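Local atomic coordinates of vacuolar aminopeptidase 1 (Saccharomyces cerevisiae, PDB entry 5JGF), a protein that removes amino acids from the N-terminus of peptides and proteins as a zinc-dependent vacuolar enzyme, and travels as the major cargo of the cytoplasm-to-vacuole targeting pathway. Residues H254-L265 with H438-V449; A343-P351 with F362-S372. All coordinates share one frame; numbering follows the deposited sequence.

Contact 1. Residues H254-L265 with H438-V449; sequences HFLFAPRLDDRL and HSIRAATGSKDV. With ZN (zinc ion), chain L; ZN (zinc ion), chain K.
Asp-262 and His-438 meet at a zinc ion of the two-metal centre, where OD2 of Asp-262 binds at 2.0 Å and NE2 of His-438 at 2.1 Å. Carboxylate and imidazole are nearly coplanar (14°), the oxygen lying at the edge of the ring. The other carboxylate oxygen, OD1, binds the second zinc ion, so Asp-262 bridges the pair; its CG stands anti to the backbone N (chi1 178°), which carries both oxygens toward the metals. Glu-299 completes the protein ligands of the ion bound by His-438, His-91 and Asp-344 those of the ion bound by OD1, and the peptide bond after Asp-262 is cis.

Away from the metals, strands 255-258 and 442-445 pair antiparallel. Leu-256 and Thr-444 exchange two backbone bonds, as do Ala-258 and Ala-442. On the face carrying Leu-256 and Thr-444, Leu-261 lays CD1 against CB of Ala-442 (3.7 Å), Leu-265 meets Thr-444 tip to tip, and CD1 of Leu-265 reaches CG2 of Val-449 (3.7 Å). On the face of Phe-257, CB of Ala-443 sits at the ring edge, 3.6 Å from CD1.

Arg-441 runs extended beside Pro-259, pointing the same way, with CA of Ala-258 over one face of its guanidinium and CD of Pro-259 3.8 Å from NH2. NH1 forms a salt bridge to Asp-131 of the second subunit and a hydrogen bond to the carbonyl of Lys-245. Replacing Arg-441 by a leucine would probably leave that aspartate without its charged mate and uncover the backbone at Ala-258. With OD1 and OD2 each committed to a different zinc ion, the Asp-262 carboxylate is held against rotation and sets the two metals side by side.

Contact 2. Residues A343-P351 with F362-S372; sequences ADVNHLYNP and FPVPNVGITLS. With ZN (zinc ion), chain K.
Tyr-349 and Phe-362 lie side by side and stack face to face, their centroids 4.3 Å apart and their planes inclined by 28°. CD1 of Tyr-349 sits over the centre of the phenylalanine ring, whereas CZ of Phe-362 falls toward the rim of the tyrosine. Phe-362 holds CG between its backbone N and carbonyl carbon (chi1 60°), which turns the ring against the tyrosine, its CD1 coming to 3.5 Å from CB of Tyr-349. Beside the stack, the backbone N of Tyr-349 makes a nearly straight bond to the carbonyl O of Pro-363 (3.0 Å).

Leu-348 sends CD2 to within 3.3 Å of C of Val-364, while its CD1 rests on CG of Pro-365.

These residues follow strand 339-347 of the mixed sheet, whose end carries the zinc ligand Asp-344 and His-347, which probably binds substrate. There Asn-346 holds CG between backbone N and carbonyl carbon, twisted off the staggered value (chi1 33°), which brings the amide up to strand 369-372. ND2 donates almost straight to OG of Ser-372 (2.9 Å) and also to O of Thr-370 (3.0 Å), both close to the amide plane, although ND2 stands well above the carbonyl plane of Thr-370.

Water joins OG of Ser-372 to O of Asp-344. With two bonds on one nitrogen, the Asn-346 amide is fixed against rotation and connects, through Ser-372 and this water, to the backbone of a zinc ligand.

In the fold
Contact 2 is nested within the chain loop closed by contact 1; both are buried, reach the same zinc ion and touch the second subunit, but the centre of contact 1 lies about 13 Å from the chain's centre and that of contact 2 about 18 Å. Contact 1 joins a three-stranded antiparallel sheet to the starts of helices 261-278 and 448-468; contact 2 ties the end of strand 339-347 and the residues after it to strand 369-372 of the large mixed sheet and the loop leading into it. Asn-366 connects them, probably bonding Lys-447 and Asp-448. His-169 of the second subunit, which probably binds substrate, meets His-438 and His-347, consistent with a pocket completed across the interface.

Contact 1. Residues H254-L265 with H438-V449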
loop_
_atom_site.group_PDB
_atom_site.type_symbol
_atom_site.label_atom_id
_atom_site.label_comp_id
_atom_site.label_asym_id
_atom_site.label_seq_id
_atom_site.Cartn_x
_atom_site.Cartn_y
_atom_site.Cartn_z
ATOM N N HIS D 254 -40.328 -25.643 15.646
ATOM C CA HIS D 254 -39.137 -26.287 16.197
ATOM C C HIS D 254 -38.254 -25.327 16.988
ATOM O O HIS D 254 -37.350 -25.765 17.700
ATOM C CB HIS D 254 -38.278 -26.862 15.068
ATOM C CG HIS D 254 -38.946 -27.947 14.287
ATOM N ND1 HIS D 254 -38.929 -27.985 12.908
ATOM C CD2 HIS D 254 -39.627 -29.046 14.687
ATOM C CE1 HIS D 254 -39.571 -29.063 12.494
ATOM N NE2 HIS D 254 -40.005 -29.724 13.553
ATOM N N PHE D 255 -38.514 -24.030 16.858
ATOM C CA PHE D 255 -37.691 -23.021 17.517
ATOM C C PHE D 255 -38.381 -22.118 18.525
ATOM O O PHE D 255 -39.605 -21.996 18.552
ATOM C CB PHE D 255 -37.050 -22.115 16.460
ATOM C CG PHE D 255 -36.202 -22.849 15.464
ATOM C CD1 PHE D 255 -34.991 -23.414 15.845
ATOM C CD2 PHE D 255 -36.618 -22.974 14.141
ATOM C CE1 PHE D 255 -34.204 -24.096 14.920
ATOM C CE2 PHE D 255 -35.835 -23.655 13.208
ATOM C CZ PHE D 255 -34.628 -24.215 13.599
ATOM N N LEU D 256 -37.551 -21.468 19.335
ATOM C CA LEU D 256 -37.995 -20.510 20.335
ATOM C C LEU D 256 -37.086 -19.302 20.125
ATOM O O LEU D 256 -35.863 -19.419 20.218
ATOM C CB LEU D 256 -37.820 -21.075 21.753
ATOM C CG LEU D 256 -38.316 -20.220 22.934
ATOM C CD1 LEU D 256 -38.519 -21.103 24.155
ATOM C CD2 LEU D 256 -37.316 -19.117 23.249
ATOM N N PHE D 257 -37.686 -18.159 19.802
ATOM C CA PHE D 257 -36.935 -16.928 19.576
ATOM C C PHE D 257 -37.174 -16.033 20.783
ATOM O O PHE D 257 -38.317 -15.806 21.174
ATOM C CB PHE D 257 -37.428 -16.198 18.318
ATOM C CG PHE D 257 -37.490 -17.061 17.081
ATOM C CD1 PHE D 257 -36.546 -18.056 16.853
ATOM C CD2 PHE D 257 -38.467 -16.834 16.115
ATOM C CE1 PHE D 257 -36.571 -18.812 15.680
ATOM C CE2 PHE D 257 -38.501 -17.584 14.936
ATOM C CZ PHE D 257 -37.551 -18.573 14.719
ATOM N N ALA D 258 -36.104 -15.520 21.370
ATOM C CA ALA D 258 -36.255 -14.666 22.538
ATOM C C ALA D 258 -34.961 -13.958 22.868
ATOM O O ALA D 258 -33.877 -14.415 22.506
ATOM C CB ALA D 258 -36.708 -15.501 23.749
ATOM N N PRO D 259 -35.061 -12.824 23.571
ATOM C CA PRO D 259 -33.863 -12.074 23.941
ATOM C C PRO D 259 -33.259 -12.591 25.239
ATOM O O PRO D 259 -33.915 -13.299 26.009
ATOM C CB PRO D 259 -34.390 -10.659 24.106
ATOM C CG PRO D 259 -35.743 -10.911 24.741
ATOM C CD PRO D 259 -36.282 -12.056 23.891
ATOM N N ARG D 260 -31.993 -12.248 25.447
ATOM C CA ARG D 260 -31.276 -12.581 26.669
ATOM C C ARG D 260 -31.225 -14.062 27.069
ATOM O O ARG D 260 -31.291 -14.387 28.253
ATOM C CB ARG D 260 -31.868 -11.726 27.802
ATOM C CG ARG D 260 -32.002 -10.235 27.411
ATOM C CD ARG D 260 -32.685 -9.368 28.475
ATOM N NE ARG D 260 -34.112 -9.654 28.647
ATOM C CZ ARG D 260 -35.094 -9.119 27.923
ATOM N NH1 ARG D 260 -36.357 -9.451 28.174
ATOM N NH2 ARG D 260 -34.829 -8.248 26.957
ATOM N N LEU D 261 -31.088 -14.953 26.087
ATOM C CA LEU D 261 -31.004 -16.390 26.364
ATOM C C LEU D 261 -29.723 -16.738 27.137
ATOM O O LEU D 261 -29.720 -17.607 27.998
ATOM C CB LEU D 261 -31.062 -17.195 25.057
ATOM C CG LEU D 261 -32.345 -17.153 24.225
ATOM C CD1 LEU D 261 -32.231 -18.147 23.076
ATOM C CD2 LEU D 261 -33.546 -17.509 25.104
ATOM N N ASP D 262 -28.633 -16.059 26.813
ATOM C CA ASP D 262 -27.354 -16.267 27.476
ATOM C C ASP D 262 -27.318 -15.360 28.714
ATOM O O ASP D 262 -27.261 -14.142 28.559
ATOM C CB ASP D 262 -26.239 -15.854 26.501
ATOM C CG ASP D 262 -24.840 -15.985 27.084
ATOM O OD1 ASP D 262 -24.683 -16.475 28.214
ATOM O OD2 ASP D 262 -23.869 -15.612 26.384
ATOM N N ASP D 263 -27.390 -15.900 29.934
ATOM C CA ASP D 263 -27.479 -17.335 30.240
ATOM C C ASP D 263 -28.745 -17.624 31.079
ATOM O O ASP D 263 -28.764 -18.527 31.913
ATOM C CB ASP D 263 -26.194 -17.743 31.000
ATOM C CG ASP D 263 -26.111 -19.236 31.312
ATOM O OD1 ASP D 263 -26.599 -20.056 30.509
ATOM O OD2 ASP D 263 -25.533 -19.605 32.362
ATOM N N ARG D 264 -29.804 -16.854 30.859
ATOM C CA ARG D 264 -31.036 -17.048 31.620
ATOM C C ARG D 264 -31.732 -18.330 31.182
ATOM O O ARG D 264 -32.601 -18.859 31.883
ATOM C CB ARG D 264 -31.937 -15.817 31.456
ATOM C CG ARG D 264 -31.348 -14.614 32.192
ATOM C CD ARG D 264 -31.910 -13.258 31.793
ATOM N NE ARG D 264 -31.123 -12.224 32.461
ATOM C CZ ARG D 264 -31.346 -10.917 32.371
ATOM N NH1 ARG D 264 -32.348 -10.463 31.635
ATOM N NH2 ARG D 264 -30.554 -10.061 33.010
ATOM N N LEU D 265 -31.333 -18.851 30.022
ATOM C CA LEU D 265 -31.897 -20.109 29.522
ATOM C C LEU D 265 -31.464 -21.239 30.472
ATOM O O LEU D 265 -32.294 -22.019 30.951
ATOM C CB LEU D 265 -31.392 -20.383 28.097
ATOM C CG LEU D 265 -31.756 -21.704 27.412
ATOM C CD1 LEU D 265 -33.266 -21.937 27.459
ATOM C CD2 LEU D 265 -31.262 -21.657 25.968
ATOM N N HIS D 438 -25.384 -13.664 22.103
ATOM C CA HIS D 438 -25.073 -12.240 22.241
ATOM C C HIS D 438 -25.814 -11.296 21.304
ATOM O O HIS D 438 -25.548 -10.092 21.283
ATOM C CB HIS D 438 -23.565 -11.991 22.146
ATOM C CG HIS D 438 -22.814 -12.436 23.362
ATOM N ND1 HIS D 438 -21.492 -12.117 23.583
ATOM C CD2 HIS D 438 -23.206 -13.179 24.426
ATOM C CE1 HIS D 438 -21.100 -12.644 24.731
ATOM N NE2 HIS D 438 -22.121 -13.291 25.261
ATOM N N SER D 439 -26.738 -11.830 20.520
ATOM C CA SER D 439 -27.547 -10.974 19.664
ATOM C C SER D 439 -28.570 -10.358 20.620
ATOM O O SER D 439 -28.651 -10.755 21.784
ATOM C CB SER D 439 -28.294 -11.800 18.613
ATOM O OG SER D 439 -29.300 -11.012 17.991
ATOM N N ILE D 440 -29.348 -9.394 20.148
ATOM C CA ILE D 440 -30.366 -8.806 21.006
ATOM C C ILE D 440 -31.561 -9.774 21.040
ATOM O O ILE D 440 -32.379 -9.740 21.961
ATOM C CB ILE D 440 -30.801 -7.410 20.503
ATOM C CG1 ILE D 440 -31.610 -6.706 21.598
ATOM C CG2 ILE D 440 -31.594 -7.531 19.206
ATOM C CD1 ILE D 440 -31.968 -5.268 21.285
ATOM N N ARG D 441 -31.654 -10.645 20.039
ATOM C CA ARG D 441 -32.733 -11.640 19.996
ATOM C C ARG D 441 -32.167 -12.941 19.436
ATOM O O ARG D 441 -31.856 -13.044 18.244
ATOM C CB ARG D 441 -33.903 -11.143 19.140
ATOM C CG ARG D 441 -35.182 -11.989 19.262
ATOM C CD ARG D 441 -36.321 -11.334 18.488
ATOM N NE ARG D 441 -37.583 -12.078 18.513
ATOM C CZ ARG D 441 -38.426 -12.122 19.544
ATOM N NH1 ARG D 441 -39.548 -12.823 19.450
ATOM N NH2 ARG D 441 -38.151 -11.474 20.670
ATOM N N ALA D 442 -32.034 -13.935 20.311
ATOM C CA ALA D 442 -31.460 -15.221 19.940
ATOM C C ALA D 442 -32.483 -16.320 19.682
ATOM O O ALA D 442 -33.689 -16.068 19.634
ATOM C CB ALA D 442 -30.472 -15.665 21.025
ATOM N N ALA D 443 -31.993 -17.545 19.514
ATOM C CA ALA D 443 -32.876 -18.673 19.248
ATOM C C ALA D 443 -32.323 -20.005 19.731
ATOM O O ALA D 443 -31.115 -20.222 19.753
ATOM C CB ALA D 443 -33.164 -18.761 17.751
ATOM N N THR D 444 -33.228 -20.898 20.115
ATOM C CA THR D 444 -32.852 -22.233 20.553
ATOM C C THR D 444 -34.007 -23.149 20.148
ATOM O O THR D 444 -34.957 -22.695 19.510
ATOM C CB THR D 444 -32.612 -22.284 22.090
ATOM O OG1 THR D 444 -32.119 -23.579 22.456
ATOM C CG2 THR D 444 -33.896 -21.988 22.854
ATOM N N GLY D 445 -33.919 -24.432 20.480
ATOM C CA GLY D 445 -34.995 -25.337 20.123
ATOM C C GLY D 445 -36.175 -25.134 21.055
ATOM O O GLY D 445 -35.992 -24.829 22.231
ATOM N N SER D 446 -37.391 -25.300 20.541
ATOM C CA SER D 446 -38.580 -25.137 21.378
ATOM C C SER D 446 -38.673 -26.220 22.465
ATOM O O SER D 446 -39.351 -26.029 23.474
ATOM C CB SER D 446 -39.842 -25.151 20.513
ATOM O OG SER D 446 -39.922 -26.335 19.738
ATOM N N LYS D 447 -37.997 -27.348 22.261
ATOM C CA LYS D 447 -37.985 -28.439 23.244
ATOM C C LYS D 447 -36.793 -28.363 24.205
ATOM O O LYS D 447 -36.752 -29.062 25.219
ATOM C CB LYS D 447 -37.914 -29.807 22.540
ATOM C CG LYS D 447 -39.206 -30.364 21.972
ATOM C CD LYS D 447 -39.074 -31.875 21.719
ATOM C CE LYS D 447 -38.707 -32.617 23.010
ATOM N NZ LYS D 447 -38.796 -34.097 22.842
ATOM N N ASP D 448 -35.819 -27.521 23.886
ATOM C CA ASP D 448 -34.616 -27.429 24.703
ATOM C C ASP D 448 -34.746 -26.957 26.147
ATOM O O ASP D 448 -33.982 -27.392 27.007
ATOM C CB ASP D 448 -33.554 -26.626 23.947
ATOM C CG ASP D 448 -32.913 -27.446 22.838
ATOM O OD1 ASP D 448 -32.788 -26.956 21.696
ATOM O OD2 ASP D 448 -32.535 -28.602 23.116
ATOM N N VAL D 449 -35.702 -26.084 26.437
ATOM C CA VAL D 449 -35.886 -25.653 27.819
ATOM C C VAL D 449 -36.267 -26.902 28.623
ATOM O O VAL D 449 -35.678 -27.192 29.667
ATOM C CB VAL D 449 -37.018 -24.607 27.950
ATOM C CG1 VAL D 449 -37.273 -24.297 29.419
ATOM C CG2 VAL D 449 -36.636 -23.332 27.206
HETATM ZN ZN ZN L . -22.342 -14.474 27.037
HETATM ZN ZN ZN K . -22.985 -17.109 29.029
HETATM O O HOH W 1 -30.441 -12.454 22.938
HETATM O O HOH W 2 -28.147 -14.380 23.854
HETATM O O HOH W 3 -22.403 -18.308 27.013
HETATM O O HOH W 4 -21.579 -15.699 28.564
#

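Contact 2. Residues A343-P351 with F362-S372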
loop_
_atom_site.group_PDB
_atom_site.type_symbol
_atom_site.label_atom_id
_atom_site.label_comp_id
_atom_site.label_asym_id
_atom_site.label_seq_id
_atom_site.Cartn_x
_atom_site.Cartn_y
_atom_site.Cartn_z
ATOM N N ALA D 343 -23.121 -24.406 34.078
ATOM C CA ALA D 343 -24.107 -24.370 33.007
ATOM C C ALA D 343 -24.203 -23.020 32.320
ATOM O O ALA D 343 -24.769 -22.072 32.863
ATOM C CB ALA D 343 -25.478 -24.780 33.551
ATOM N N ASP D 344 -23.640 -22.945 31.118
ATOM C CA ASP D 344 -23.669 -21.723 30.328
ATOM C C ASP D 344 -23.968 -22.152 28.896
ATOM O O ASP D 344 -23.419 -23.139 28.404
ATOM C CB ASP D 344 -22.319 -21.000 30.395
ATOM C CG ASP D 344 -22.413 -19.546 29.963
ATOM O OD1 ASP D 344 -23.487 -19.141 29.479
ATOM O OD2 ASP D 344 -21.413 -18.809 30.109
ATOM N N VAL D 345 -24.857 -21.425 28.235
ATOM C CA VAL D 345 -25.228 -21.753 26.868
ATOM C C VAL D 345 -24.013 -21.851 25.955
ATOM O O VAL D 345 -23.030 -21.133 26.134
ATOM C CB VAL D 345 -26.194 -20.695 26.291
ATOM C CG1 VAL D 345 -27.519 -20.739 27.041
ATOM C CG2 VAL D 345 -25.570 -19.302 26.397
ATOM N N ASN D 346 -24.070 -22.774 25.001
ATOM C CA ASN D 346 -22.994 -22.915 24.036
ATOM C C ASN D 346 -23.601 -22.724 22.648
ATOM O O ASN D 346 -24.771 -22.353 22.524
ATOM C CB ASN D 346 -22.263 -24.260 24.165
ATOM C CG ASN D 346 -23.168 -25.382 24.610
ATOM O OD1 ASN D 346 -24.289 -25.513 24.135
ATOM N ND2 ASN D 346 -22.670 -26.216 25.521
ATOM N N HIS D 347 -22.828 -22.992 21.605
ATOM C CA HIS D 347 -23.293 -22.722 20.250
ATOM C C HIS D 347 -23.947 -23.804 19.412
ATOM O O HIS D 347 -23.340 -24.834 19.125
ATOM C CB HIS D 347 -22.129 -22.145 19.440
ATOM C CG HIS D 347 -21.437 -20.999 20.107
ATOM N ND1 HIS D 347 -21.983 -19.735 20.171
ATOM C CD2 HIS D 347 -20.246 -20.929 20.749
ATOM C CE1 HIS D 347 -21.157 -18.934 20.822
ATOM N NE2 HIS D 347 -20.097 -19.635 21.184
ATOM N N LEU D 348 -25.184 -23.548 18.998
ATOM C CA LEU D 348 -25.885 -24.466 18.115
ATOM C C LEU D 348 -25.239 -24.307 16.745
ATOM O O LEU D 348 -24.785 -23.219 16.388
ATOM C CB LEU D 348 -27.360 -24.086 17.975
ATOM C CG LEU D 348 -28.388 -24.646 18.952
ATOM C CD1 LEU D 348 -29.759 -24.046 18.633
ATOM C CD2 LEU D 348 -28.429 -26.167 18.835
ATOM N N TYR D 349 -25.197 -25.389 15.982
ATOM C CA TYR D 349 -24.652 -25.341 14.637
ATOM C C TYR D 349 -25.468 -24.327 13.835
ATOM O O TYR D 349 -26.696 -24.381 13.837
ATOM C CB TYR D 349 -24.789 -26.713 13.981
ATOM C CG TYR D 349 -24.283 -26.780 12.558
ATOM C CD1 TYR D 349 -22.916 -26.805 12.284
ATOM C CD2 TYR D 349 -25.171 -26.834 11.484
ATOM C CE1 TYR D 349 -22.444 -26.889 10.968
ATOM C CE2 TYR D 349 -24.711 -26.916 10.168
ATOM C CZ TYR D 349 -23.348 -26.944 9.921
ATOM O OH TYR D 349 -22.886 -27.034 8.627
ATOM N N ASN D 350 -24.793 -23.390 13.172
ATOM C CA ASN D 350 -25.487 -22.410 12.331
ATOM C C ASN D 350 -25.178 -22.880 10.911
ATOM O O ASN D 350 -24.041 -22.776 10.455
ATOM C CB ASN D 350 -24.930 -20.998 12.543
ATOM C CG ASN D 350 -25.688 -19.952 11.742
ATOM O OD1 ASN D 350 -26.094 -20.207 10.608
ATOM N ND2 ASN D 350 -25.873 -18.768 12.321
ATOM N N PRO D 351 -26.187 -23.404 10.195
ATOM C CA PRO D 351 -26.003 -23.905 8.828
ATOM C C PRO D 351 -25.439 -22.942 7.792
ATOM O O PRO D 351 -24.924 -23.377 6.762
ATOM C CB PRO D 351 -27.399 -24.409 8.459
ATOM C CG PRO D 351 -28.295 -23.461 9.191
ATOM C CD PRO D 351 -27.619 -23.366 10.547
ATOM N N PHE D 362 -20.480 -30.354 17.286
ATOM C CA PHE D 362 -21.446 -29.269 17.347
ATOM C C PHE D 362 -22.811 -29.869 17.650
ATOM O O PHE D 362 -23.101 -31.005 17.265
ATOM C CB PHE D 362 -21.474 -28.447 16.045
ATOM C CG PHE D 362 -21.836 -29.237 14.815
ATOM C CD1 PHE D 362 -23.138 -29.681 14.610
ATOM C CD2 PHE D 362 -20.871 -29.515 13.850
ATOM C CE1 PHE D 362 -23.480 -30.391 13.457
ATOM C CE2 PHE D 362 -21.201 -30.225 12.691
ATOM C CZ PHE D 362 -22.505 -30.662 12.495
ATOM N N PRO D 363 -23.650 -29.129 18.386
ATOM C CA PRO D 363 -24.993 -29.579 18.753
ATOM C C PRO D 363 -26.064 -29.091 17.782
ATOM O O PRO D 363 -25.846 -28.154 17.015
ATOM C CB PRO D 363 -25.174 -28.973 20.134
ATOM C CG PRO D 363 -24.527 -27.622 19.958
ATOM C CD PRO D 363 -23.256 -27.949 19.181
ATOM N N VAL D 364 -27.219 -29.743 17.825
ATOM C CA VAL D 364 -28.348 -29.365 16.992
ATOM C C VAL D 364 -29.528 -29.155 17.935
ATOM O O VAL D 364 -29.467 -29.529 19.107
ATOM C CB VAL D 364 -28.668 -30.447 15.939
ATOM C CG1 VAL D 364 -27.472 -30.611 15.002
ATOM C CG2 VAL D 364 -29.002 -31.770 16.615
ATOM N N PRO D 365 -30.616 -28.552 17.443
ATOM C CA PRO D 365 -31.788 -28.300 18.286
ATOM C C PRO D 365 -32.608 -29.509 18.734
ATOM O O PRO D 365 -32.648 -30.538 18.063
ATOM C CB PRO D 365 -32.638 -27.357 17.431
ATOM C CG PRO D 365 -31.658 -26.771 16.431
ATOM C CD PRO D 365 -30.785 -27.941 16.114
ATOM N N ASN D 366 -33.257 -29.348 19.882
ATOM C CA ASN D 366 -34.166 -30.340 20.449
ATOM C C ASN D 366 -33.667 -31.761 20.678
ATOM O O ASN D 366 -34.428 -32.723 20.542
ATOM C CB ASN D 366 -35.433 -30.366 19.590
ATOM C CG ASN D 366 -36.009 -28.978 19.385
ATOM O OD1 ASN D 366 -36.196 -28.230 20.342
ATOM N ND2 ASN D 366 -36.287 -28.625 18.136
ATOM N N VAL D 367 -32.402 -31.896 21.049
ATOM C CA VAL D 367 -31.830 -33.211 21.309
ATOM C C VAL D 367 -31.483 -33.375 22.783
ATOM O O VAL D 367 -31.910 -34.332 23.426
ATOM C CB VAL D 367 -30.566 -33.440 20.458
ATOM C CG1 VAL D 367 -29.852 -34.710 20.904
ATOM C CG2 VAL D 367 -30.957 -33.542 18.988
ATOM N N GLY D 368 -30.711 -32.436 23.320
ATOM C CA GLY D 368 -30.331 -32.521 24.717
ATOM C C GLY D 368 -29.215 -31.570 25.096
ATOM O O GLY D 368 -28.777 -30.752 24.287
ATOM N N ILE D 369 -28.750 -31.693 26.334
ATOM C CA ILE D 369 -27.685 -30.847 26.856
ATOM C C ILE D 369 -26.423 -30.988 26.008
ATOM O O ILE D 369 -26.178 -32.036 25.410
ATOM C CB ILE D 369 -27.372 -31.221 28.333
ATOM C CG1 ILE D 369 -26.750 -30.029 29.063
ATOM C CG2 ILE D 369 -26.448 -32.441 28.386
ATOM C CD1 ILE D 369 -27.740 -28.909 29.359
ATOM N N THR D 370 -25.622 -29.928 25.959
ATOM C CA THR D 370 -24.389 -29.948 25.188
ATOM C C THR D 370 -23.179 -29.774 26.090
ATOM O O THR D 370 -23.097 -28.827 26.865
ATOM C CB THR D 370 -24.380 -28.838 24.113
ATOM O OG1 THR D 370 -25.442 -29.079 23.184
ATOM C CG2 THR D 370 -23.046 -28.828 23.355
ATOM N N LEU D 371 -22.248 -30.713 25.987
ATOM C CA LEU D 371 -21.034 -30.677 26.776
ATOM C C LEU D 371 -20.060 -29.724 26.079
ATOM O O LEU D 371 -19.877 -29.802 24.860
ATOM C CB LEU D 371 -20.450 -32.089 26.848
ATOM C CG LEU D 371 -19.762 -32.571 28.124
ATOM C CD1 LEU D 371 -20.589 -32.224 29.358
ATOM C CD2 LEU D 371 -19.572 -34.077 28.010
ATOM N N SER D 372 -19.463 -28.813 26.843
ATOM C CA SER D 372 -18.507 -27.852 26.291
ATOM C C SER D 372 -17.106 -28.370 26.568
ATOM O O SER D 372 -16.700 -28.518 27.727
ATOM C CB SER D 372 -18.692 -26.474 26.927
ATOM O OG SER D 372 -19.963 -25.930 26.611
HETATM ZN ZN ZN K . -22.985 -17.109 29.029
HETATM O O HOH W 5 -20.771 -23.984 28.173
HETATM O O HOH W 3 -22.403 -18.308 27.013
HETATM O O HOH W 4 -21.579 -15.699 28.564
#